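Long-range contacts in leucine-rich repeat protein (Bacteroides thetaiotaomicron, PDB 4ECN), which is of unknown function but, as an extracellular protein built of leucine-rich repeats behind two DUF4458 domains, probably binds other proteins: residues 558-563 with 583-588; 16-21 with 68-73; 219-224 with 258-263. All blocks are in the same frame, centred on the assembly; numbering follows the deposited sequence.

How the contacts relate
From the N terminus, contact 2 comes first, closing a loop of 46 residues inside the first DUF4458 domain and tying the end of strand 10-18 to strand 70-71 and the start of strand 73-81. Contact 3 closes a loop of 33 residues, joining strand 214-227 of the second DUF4458 domain to the end of strand 251-259, where the chain passes toward the leucine-rich repeats. Contact 1 closes the shortest loop, 19 residues, between two successive turns of the repeat array. The three loops run in series, neither nesting nor crossing. Centres of contacts 2 and 3 lie about 41 Å apart; contact 1 is about 73 Å and about 61 Å from them, across the chain's centre.

Contact 1. Residues 558-563 with 583-588; sequences NNLEEF and NKVRHL
E561 and E562 meet R586 where two successive turns of the leucine-rich repeat solenoid stack, each segment following a short strand, the parallel neighbours 552-554 and 577-579. Along R586, CB stays 4.0 Å from E561 O; CG, set between the backbone N and carbonyl carbon (chi1 62°), comes within 3.3 Å of E561 O; the chain bends at chi3, NE lies 3.9 Å from E561 OE1, and the guanidinium meets both carboxylates near its edge. NH2 donates to E561 OE1 at 2.9 Å, on the anti lone pair, while NH1 reaches E562 OE2 at 2.8 Å from above the carboxylate plane, two salt bridges that make one network. E562 OE1 has a second partner, K534 of helix 530-542.

R586 N bonds E561 O almost straight (174°), and F563 N bonds H587 O at 2.9 Å. N583, in the loop after strand 577-579, adds a side-chain bond, its OD1 accepting L560 N on a lone pair at 3.1 Å, while N583 ND2 bonds V581 O and M555 O. L560 and V585 lie side by side, and W537 meets the F563 ring edge-to-face. L588 CD2 sits over the centre of the F563 ring, 3.5 Å from its centroid.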
loop_
_atom_site.group_PDB
_atom_site.type_symbol
_atom_site.label_atom_id
_atom_site.label_comp_id
_atom_site.label_asym_id
_atom_site.label_seq_id
_atom_site.Cartn_x
_atom_site.Cartn_y
_atom_site.Cartn_z
ATOM N N ASN A 558 -5.402 -17.213 -1.363
ATOM C CA ASN A 558 -6.270 -17.625 -2.448
ATOM C C ASN A 558 -6.880 -18.984 -2.138
ATOM O O ASN A 558 -6.931 -19.355 -0.969
ATOM C CB ASN A 558 -5.514 -17.629 -3.749
ATOM C CG ASN A 558 -5.426 -16.275 -4.359
ATOM O OD1 ASN A 558 -6.411 -15.542 -4.413
ATOM N ND2 ASN A 558 -4.261 -15.937 -4.883
ATOM N N ASN A 559 -7.421 -19.686 -3.153
ATOM C CA ASN A 559 -8.188 -20.907 -2.943
ATOM C C ASN A 559 -7.600 -22.149 -3.604
ATOM O O ASN A 559 -8.299 -23.181 -3.653
ATOM C CB ASN A 559 -9.613 -20.706 -3.501
ATOM C CG ASN A 559 -10.448 -19.698 -2.755
ATOM O OD1 ASN A 559 -10.316 -19.509 -1.532
ATOM N ND2 ASN A 559 -11.352 -19.049 -3.473
ATOM N N LEU A 560 -6.335 -22.096 -4.060
ATOM C CA LEU A 560 -5.730 -23.253 -4.720
ATOM C C LEU A 560 -5.751 -24.521 -3.826
ATOM O O LEU A 560 -5.361 -24.460 -2.664
ATOM C CB LEU A 560 -4.286 -22.950 -5.132
ATOM C CG LEU A 560 -3.762 -23.868 -6.213
ATOM C CD1 LEU A 560 -4.414 -23.559 -7.540
ATOM C CD2 LEU A 560 -2.265 -23.824 -6.289
ATOM N N GLU A 561 -6.213 -25.653 -4.375
ATOM C CA GLU A 561 -6.217 -26.926 -3.654
ATOM C C GLU A 561 -5.142 -27.887 -4.239
ATOM O O GLU A 561 -4.559 -28.694 -3.497
ATOM C CB GLU A 561 -7.615 -27.579 -3.680
ATOM C CG GLU A 561 -8.662 -26.832 -2.853
ATOM C CD GLU A 561 -10.102 -27.317 -2.897
ATOM O OE1 GLU A 561 -10.352 -28.481 -3.289
ATOM O OE2 GLU A 561 -10.987 -26.525 -2.507
ATOM N N GLU A 562 -4.861 -27.753 -5.556
ATOM C CA GLU A 562 -3.897 -28.557 -6.316
ATOM C C GLU A 562 -2.957 -27.697 -7.183
ATOM O O GLU A 562 -3.426 -26.801 -7.890
ATOM C CB GLU A 562 -4.636 -29.549 -7.259
ATOM C CG GLU A 562 -5.493 -30.606 -6.591
ATOM C CD GLU A 562 -6.464 -31.334 -7.505
ATOM O OE1 GLU A 562 -6.074 -31.726 -8.629
ATOM O OE2 GLU A 562 -7.616 -31.554 -7.070
ATOM N N PHE A 563 -1.657 -28.039 -7.213
ATOM C CA PHE A 563 -0.694 -27.396 -8.097
ATOM C C PHE A 563 -0.878 -27.878 -9.523
ATOM O O PHE A 563 -1.149 -29.061 -9.706
ATOM C CB PHE A 563 0.743 -27.689 -7.642
ATOM C CG PHE A 563 1.410 -26.669 -6.747
ATOM C CD1 PHE A 563 0.708 -26.062 -5.707
ATOM C CD2 PHE A 563 2.765 -26.403 -6.864
ATOM C CE1 PHE A 563 1.328 -25.128 -4.876
ATOM C CE2 PHE A 563 3.389 -25.487 -6.017
ATOM C CZ PHE A 563 2.664 -24.840 -5.043
ATOM N N ASN A 583 -3.602 -20.815 1.221
ATOM C CA ASN A 583 -4.413 -21.408 0.184
ATOM C C ASN A 583 -5.032 -22.600 0.855
ATOM O O ASN A 583 -5.183 -22.575 2.085
ATOM C CB ASN A 583 -3.619 -21.709 -1.081
ATOM C CG ASN A 583 -3.398 -20.501 -1.973
ATOM O OD1 ASN A 583 -3.982 -20.392 -3.045
ATOM N ND2 ASN A 583 -2.553 -19.565 -1.563
ATOM N N LYS A 584 -5.383 -23.639 0.108
ATOM C CA LYS A 584 -5.946 -24.872 0.673
ATOM C C LYS A 584 -5.220 -26.046 -0.005
ATOM O O LYS A 584 -5.806 -27.119 -0.223
ATOM C CB LYS A 584 -7.499 -24.923 0.495
ATOM C CG LYS A 584 -8.329 -23.988 1.418
ATOM C CD LYS A 584 -8.493 -22.553 0.896
ATOM C CE LYS A 584 -9.213 -21.618 1.850
ATOM N NZ LYS A 584 -9.214 -20.205 1.359
ATOM N N VAL A 585 -3.911 -25.814 -0.328
ATOM C CA VAL A 585 -3.076 -26.725 -1.109
ATOM C C VAL A 585 -2.937 -28.065 -0.377
ATOM O O VAL A 585 -2.383 -28.125 0.720
ATOM C CB VAL A 585 -1.691 -26.135 -1.485
ATOM C CG1 VAL A 585 -0.853 -27.143 -2.261
ATOM C CG2 VAL A 585 -1.852 -24.867 -2.312
ATOM N N ARG A 586 -3.458 -29.133 -1.014
ATOM C CA ARG A 586 -3.390 -30.508 -0.506
ATOM C C ARG A 586 -2.465 -31.364 -1.395
ATOM O O ARG A 586 -2.107 -32.473 -0.992
ATOM C CB ARG A 586 -4.802 -31.161 -0.410
ATOM C CG ARG A 586 -5.556 -31.313 -1.740
ATOM C CD ARG A 586 -6.847 -32.121 -1.651
ATOM N NE ARG A 586 -7.940 -31.453 -2.367
ATOM C CZ ARG A 586 -8.199 -31.605 -3.660
ATOM N NH1 ARG A 586 -7.481 -32.445 -4.394
ATOM N NH2 ARG A 586 -9.186 -30.926 -4.227
ATOM N N HIS A 587 -2.104 -30.863 -2.611
ATOM C CA HIS A 587 -1.275 -31.609 -3.557
ATOM C C HIS A 587 -0.271 -30.714 -4.332
ATOM O O HIS A 587 -0.679 -29.855 -5.119
ATOM C CB HIS A 587 -2.177 -32.348 -4.564
ATOM C CG HIS A 587 -1.412 -33.116 -5.601
ATOM N ND1 HIS A 587 -0.784 -34.321 -5.296
ATOM C CD2 HIS A 587 -1.164 -32.808 -6.897
ATOM C CE1 HIS A 587 -0.183 -34.702 -6.413
ATOM N NE2 HIS A 587 -0.380 -33.825 -7.402
ATOM N N LEU A 588 1.036 -31.009 -4.170
ATOM C CA LEU A 588 2.138 -30.334 -4.872
ATOM C C LEU A 588 2.618 -31.097 -6.104
ATOM O O LEU A 588 2.600 -32.332 -6.133
ATOM C CB LEU A 588 3.360 -30.145 -3.951
ATOM C CG LEU A 588 3.245 -29.238 -2.741
ATOM C CD1 LEU A 588 4.522 -29.253 -1.968
ATOM C CD2 LEU A 588 2.933 -27.834 -3.128
#

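Contact 2. Residues 16-21 with 68-73; sequences KLYKST and NAEYGL
L17 and K19 hold 68-73 through three backbone hydrogen bonds within the first DUF4458 domain, of the transthyretin clan, an antiparallel pairing about Y18 and E70, which form a non-hydrogen-bonded pair. L17 N meets L73 O nearly head-on (3.1 Å, 178° at the hydrogen). Y71 N returns to L17 O, and K19 N reaches A69 O at 3.0 Å, both donors standing above the carbonyl plane. Beyond these, K16 NZ and E70 OE2 make only a long salt bridge (3.9 Å); E70 OE1 is bonded to Y64 OH.

The Y71 ring takes part of the packing. K19 CG, anti to the carbonyl carbon (chi1 -66°), lies over the ring centre, 3.5 Å from the centroid and 9° off the normal, a CH-pi contact, while Y18 O comes to the ring edge at CE2 (3.3 Å). The extended K19 chain carries NZ to N67 O. Y18 and E70 lie side by side, CE2 against CG at 3.9 Å. L17 CD1 packs against L73 CB at 3.7 Å.

G72, at positive phi, marks the corner into strand 73-81. L17 and L73 touch L61 of strand 54-63, and strand 118-124 pairs with strand 10-18, receiving Y18 on A122 and T124.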
loop_
_atom_site.group_PDB
_atom_site.type_symbol
_atom_site.label_atom_id
_atom_site.label_comp_id
_atom_site.label_asym_id
_atom_site.label_seq_id
_atom_site.Cartn_x
_atom_site.Cartn_y
_atom_site.Cartn_z
ATOM N N LYS A 16 -35.405 39.819 -4.048
ATOM C CA LYS A 16 -35.300 40.361 -2.699
ATOM C C LYS A 16 -33.803 40.550 -2.396
ATOM O O LYS A 16 -33.063 39.561 -2.434
ATOM C CB LYS A 16 -36.000 39.398 -1.714
ATOM C CG LYS A 16 -36.897 40.058 -0.678
ATOM C CD LYS A 16 -37.401 39.007 0.309
ATOM C CE LYS A 16 -38.434 39.497 1.297
ATOM N NZ LYS A 16 -38.866 38.407 2.215
ATOM N N LEU A 17 -33.340 41.816 -2.209
ATOM C CA LEU A 17 -31.927 42.138 -1.938
ATOM C C LEU A 17 -31.569 41.813 -0.477
ATOM O O LEU A 17 -32.251 42.262 0.447
ATOM C CB LEU A 17 -31.611 43.614 -2.257
ATOM C CG LEU A 17 -31.403 43.965 -3.745
ATOM C CD1 LEU A 17 -31.571 45.440 -3.999
ATOM C CD2 LEU A 17 -30.033 43.524 -4.243
ATOM N N TYR A 18 -30.520 41.002 -0.287
ATOM C CA TYR A 18 -30.051 40.557 1.020
ATOM C C TYR A 18 -28.639 41.064 1.303
ATOM O O TYR A 18 -27.863 41.306 0.373
ATOM C CB TYR A 18 -30.088 39.018 1.120
ATOM C CG TYR A 18 -31.483 38.454 1.300
ATOM C CD1 TYR A 18 -32.349 38.320 0.218
ATOM C CD2 TYR A 18 -31.924 38.014 2.544
ATOM C CE1 TYR A 18 -33.638 37.809 0.377
ATOM C CE2 TYR A 18 -33.204 37.478 2.713
ATOM C CZ TYR A 18 -34.062 37.380 1.625
ATOM O OH TYR A 18 -35.330 36.862 1.776
ATOM N N LYS A 19 -28.321 41.229 2.601
ATOM C CA LYS A 19 -27.021 41.678 3.102
ATOM C C LYS A 19 -26.072 40.475 3.231
ATOM O O LYS A 19 -26.543 39.334 3.283
ATOM C CB LYS A 19 -27.191 42.414 4.445
ATOM C CG LYS A 19 -27.971 43.722 4.329
ATOM C CD LYS A 19 -28.195 44.408 5.674
ATOM C CE LYS A 19 -28.780 45.793 5.501
ATOM N NZ LYS A 19 -29.054 46.454 6.806
ATOM N N SER A 20 -24.740 40.732 3.245
ATOM C CA SER A 20 -23.692 39.696 3.333
ATOM C C SER A 20 -23.207 39.486 4.800
ATOM O O SER A 20 -24.009 39.628 5.733
ATOM C CB SER A 20 -22.511 40.051 2.430
ATOM O OG SER A 20 -21.980 41.326 2.750
ATOM N N THR A 21 -21.915 39.095 4.990
ATOM C CA THR A 21 -21.308 38.816 6.301
ATOM C C THR A 21 -19.963 39.545 6.440
ATOM O O THR A 21 -19.638 40.058 7.512
ATOM C CB THR A 21 -21.127 37.295 6.498
ATOM O OG1 THR A 21 -20.374 36.755 5.409
ATOM C CG2 THR A 21 -22.456 36.549 6.625
ATOM N N ASN A 68 -31.308 43.516 9.434
ATOM C CA ASN A 68 -29.888 43.140 9.484
ATOM C C ASN A 68 -29.586 41.984 8.488
ATOM O O ASN A 68 -28.433 41.541 8.389
ATOM C CB ASN A 68 -29.467 42.747 10.916
ATOM C CG ASN A 68 -29.106 43.901 11.828
ATOM O OD1 ASN A 68 -29.762 44.957 11.860
ATOM N ND2 ASN A 68 -28.062 43.697 12.626
ATOM N N ALA A 69 -30.620 41.515 7.754
ATOM C CA ALA A 69 -30.518 40.442 6.763
ATOM C C ALA A 69 -31.019 40.899 5.396
ATOM O O ALA A 69 -30.544 40.388 4.380
ATOM C CB ALA A 69 -31.310 39.228 7.225
ATOM N N GLU A 70 -31.975 41.855 5.376
ATOM C CA GLU A 70 -32.598 42.376 4.159
ATOM C C GLU A 70 -32.269 43.852 3.959
ATOM O O GLU A 70 -32.437 44.642 4.890
ATOM C CB GLU A 70 -34.132 42.181 4.214
ATOM C CG GLU A 70 -34.569 40.727 4.355
ATOM C CD GLU A 70 -36.049 40.420 4.522
ATOM O OE1 GLU A 70 -36.897 41.226 4.075
ATOM O OE2 GLU A 70 -36.358 39.325 5.049
ATOM N N TYR A 71 -31.829 44.231 2.733
ATOM C CA TYR A 71 -31.524 45.624 2.368
ATOM C C TYR A 71 -32.820 46.453 2.240
ATOM O O TYR A 71 -32.751 47.679 2.118
ATOM C CB TYR A 71 -30.696 45.728 1.057
ATOM C CG TYR A 71 -29.191 45.641 1.242
ATOM C CD1 TYR A 71 -28.468 46.709 1.771
ATOM C CD2 TYR A 71 -28.478 44.532 0.798
ATOM C CE1 TYR A 71 -27.082 46.639 1.935
ATOM C CE2 TYR A 71 -27.091 44.457 0.941
ATOM C CZ TYR A 71 -26.398 45.506 1.523
ATOM O OH TYR A 71 -25.033 45.423 1.667
ATOM N N GLY A 72 -33.969 45.782 2.283
ATOM C CA GLY A 72 -35.278 46.418 2.204
ATOM C C GLY A 72 -35.648 46.918 0.823
ATOM O O GLY A 72 -36.230 48.000 0.699
ATOM N N LEU A 73 -35.302 46.138 -0.228
ATOM C CA LEU A 73 -35.609 46.449 -1.633
ATOM C C LEU A 73 -36.073 45.179 -2.344
ATOM O O LEU A 73 -35.370 44.163 -2.292
ATOM C CB LEU A 73 -34.412 47.087 -2.366
ATOM C CG LEU A 73 -33.960 48.483 -1.902
ATOM C CD1 LEU A 73 -32.512 48.744 -2.273
ATOM C CD2 LEU A 73 -34.899 49.593 -2.402
#

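Contact 3. Residues 219-224 with 258-263; sequences VAYTTY and PIQLKE
Y221 reaches from 219-224 to 258-263, whose nearest CA atoms, Y221 and I259, are 8.3 Å apart. Its CG lies between the backbone N and carbonyl carbon (chi1 69°), from where the ring reaches the end of strand 251-259. There Q260 N donates to Y221 OH at 2.7 Å (154° at the hydrogen); the same oxygen is also hydrogen-bonded to E235 OE2.

I259 lies across the ring. With CG1 anti to the carbonyl carbon and chi2 at -58°, its CD1 rests over one face, 3.7 Å above the plane but offset toward the rim, nearest CE1: a CH-pi contact. That methyl also meets T223 CG2 tip to tip at 3.8 Å, while T223 OG1 turns to Y150 OH. Elsewhere on the ring, P258 O approaches CE2 at 3.3 Å. Q260 NE2 folds back to P258 O at 3.1 Å as well as binding E140 OE1.

The contact runs from the Y221 and T223 side chains to backbone and side-chain atoms of 258-260, between strands that are not neighbours in the sheet. Strand 214-227, of the second DUF4458 domain, is flanked in that sheet by 157-164 and 230-238, whose E235 also bonds L261 N and K262 N, and I259 packs on L137 of strand 130-139.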
loop_
_atom_site.group_PDB
_atom_site.type_symbol
_atom_site.label_atom_id
_atom_site.label_comp_id
_atom_site.label_asym_id
_atom_site.label_seq_id
_atom_site.Cartn_x
_atom_site.Cartn_y
_atom_site.Cartn_z
ATOM N N VAL A 219 -4.261 33.934 -18.759
ATOM C CA VAL A 219 -3.181 32.965 -18.593
ATOM C C VAL A 219 -3.459 31.646 -19.394
ATOM O O VAL A 219 -2.565 30.795 -19.508
ATOM C CB VAL A 219 -2.910 32.669 -17.087
ATOM C CG1 VAL A 219 -2.362 33.910 -16.390
ATOM C CG2 VAL A 219 -4.137 32.118 -16.358
ATOM N N ALA A 220 -4.658 31.504 -19.978
ATOM C CA ALA A 220 -4.998 30.327 -20.792
ATOM C C ALA A 220 -6.321 30.500 -21.536
ATOM O O ALA A 220 -7.203 31.233 -21.078
ATOM C CB ALA A 220 -5.077 29.076 -19.915
ATOM N N TYR A 221 -6.477 29.791 -22.662
ATOM C CA TYR A 221 -7.737 29.796 -23.413
ATOM C C TYR A 221 -7.921 28.486 -24.193
ATOM O O TYR A 221 -6.951 27.779 -24.512
ATOM C CB TYR A 221 -7.856 31.001 -24.386
ATOM C CG TYR A 221 -6.894 30.941 -25.553
ATOM C CD1 TYR A 221 -7.229 30.265 -26.726
ATOM C CD2 TYR A 221 -5.620 31.498 -25.460
ATOM C CE1 TYR A 221 -6.319 30.141 -27.774
ATOM C CE2 TYR A 221 -4.705 31.386 -26.504
ATOM C CZ TYR A 221 -5.065 30.718 -27.666
ATOM O OH TYR A 221 -4.182 30.629 -28.712
ATOM N N THR A 222 -9.189 28.201 -24.517
ATOM C CA THR A 222 -9.633 27.117 -25.378
ATOM C C THR A 222 -10.616 27.742 -26.364
ATOM O O THR A 222 -11.610 28.342 -25.936
ATOM C CB THR A 222 -10.202 25.938 -24.583
ATOM O OG1 THR A 222 -9.221 25.479 -23.656
ATOM C CG2 THR A 222 -10.589 24.789 -25.473
ATOM N N THR A 223 -10.305 27.665 -27.674
ATOM C CA THR A 223 -11.208 28.189 -28.712
ATOM C C THR A 223 -12.040 27.026 -29.298
ATOM O O THR A 223 -11.571 25.884 -29.338
ATOM C CB THR A 223 -10.456 28.966 -29.810
ATOM O OG1 THR A 223 -9.353 28.191 -30.266
ATOM C CG2 THR A 223 -9.973 30.331 -29.342
ATOM N N TYR A 224 -13.275 27.330 -29.743
ATOM C CA TYR A 224 -14.203 26.355 -30.318
ATOM C C TYR A 224 -14.809 26.795 -31.660
ATOM O O TYR A 224 -15.089 27.976 -31.866
ATOM C CB TYR A 224 -15.366 26.082 -29.354
ATOM C CG TYR A 224 -14.944 25.581 -27.997
ATOM C CD1 TYR A 224 -14.733 24.223 -27.767
ATOM C CD2 TYR A 224 -14.766 26.460 -26.933
ATOM C CE1 TYR A 224 -14.318 23.759 -26.520
ATOM C CE2 TYR A 224 -14.360 26.007 -25.681
ATOM C CZ TYR A 224 -14.139 24.656 -25.477
ATOM O OH TYR A 224 -13.735 24.216 -24.238
ATOM N N PRO A 258 -4.597 36.617 -26.325
ATOM C CA PRO A 258 -3.645 36.419 -27.437
ATOM C C PRO A 258 -3.752 35.042 -28.123
ATOM O O PRO A 258 -3.110 34.071 -27.702
ATOM C CB PRO A 258 -2.282 36.567 -26.749
ATOM C CG PRO A 258 -2.510 36.137 -25.366
ATOM C CD PRO A 258 -3.912 36.552 -25.019
ATOM N N ILE A 259 -4.497 34.992 -29.239
ATOM C CA ILE A 259 -4.711 33.765 -30.006
ATOM C C ILE A 259 -3.409 33.402 -30.736
ATOM O O ILE A 259 -2.791 34.265 -31.346
ATOM C CB ILE A 259 -5.917 33.924 -30.963
ATOM C CG1 ILE A 259 -7.211 34.310 -30.185
ATOM C CG2 ILE A 259 -6.131 32.676 -31.845
ATOM C CD1 ILE A 259 -7.682 33.346 -29.073
ATOM N N GLN A 260 -2.989 32.126 -30.640
ATOM C CA GLN A 260 -1.731 31.625 -31.198
ATOM C C GLN A 260 -1.879 30.938 -32.557
ATOM O O GLN A 260 -0.933 30.989 -33.357
ATOM C CB GLN A 260 -1.098 30.608 -30.230
ATOM C CG GLN A 260 -0.787 31.153 -28.842
ATOM C CD GLN A 260 0.205 32.288 -28.851
ATOM O OE1 GLN A 260 1.307 32.187 -29.410
ATOM N NE2 GLN A 260 -0.161 33.382 -28.193
ATOM N N LEU A 261 -3.031 30.247 -32.782
ATOM C CA LEU A 261 -3.355 29.451 -33.980
ATOM C C LEU A 261 -2.281 28.390 -34.162
ATOM O O LEU A 261 -1.616 28.328 -35.202
ATOM C CB LEU A 261 -3.502 30.315 -35.250
ATOM C CG LEU A 261 -4.471 31.489 -35.201
ATOM C CD1 LEU A 261 -4.169 32.477 -36.310
ATOM C CD2 LEU A 261 -5.905 31.036 -35.256
ATOM N N LYS A 262 -2.044 27.620 -33.101
ATOM C CA LYS A 262 -1.020 26.584 -33.101
ATOM C C LYS A 262 -1.606 25.225 -32.696
ATOM O O LYS A 262 -2.795 25.100 -32.372
ATOM C CB LYS A 262 0.139 26.957 -32.148
ATOM C CG LYS A 262 0.878 28.243 -32.456
ATOM C CD LYS A 262 1.916 28.512 -31.370
ATOM C CE LYS A 262 2.598 29.854 -31.506
ATOM N NZ LYS A 262 3.493 30.140 -30.352
ATOM N N GLU A 263 -0.755 24.200 -32.733
ATOM C CA GLU A 263 -1.130 22.869 -32.309
ATOM C C GLU A 263 -1.025 22.849 -30.799
ATOM O O GLU A 263 -0.100 23.455 -30.257
ATOM C CB GLU A 263 -0.221 21.838 -32.998
ATOM C CG GLU A 263 -0.823 20.446 -33.132
ATOM C CD GLU A 263 -0.182 19.617 -34.233
ATOM O OE1 GLU A 263 0.986 19.196 -34.061
ATOM O OE2 GLU A 263 -0.840 19.408 -35.279
#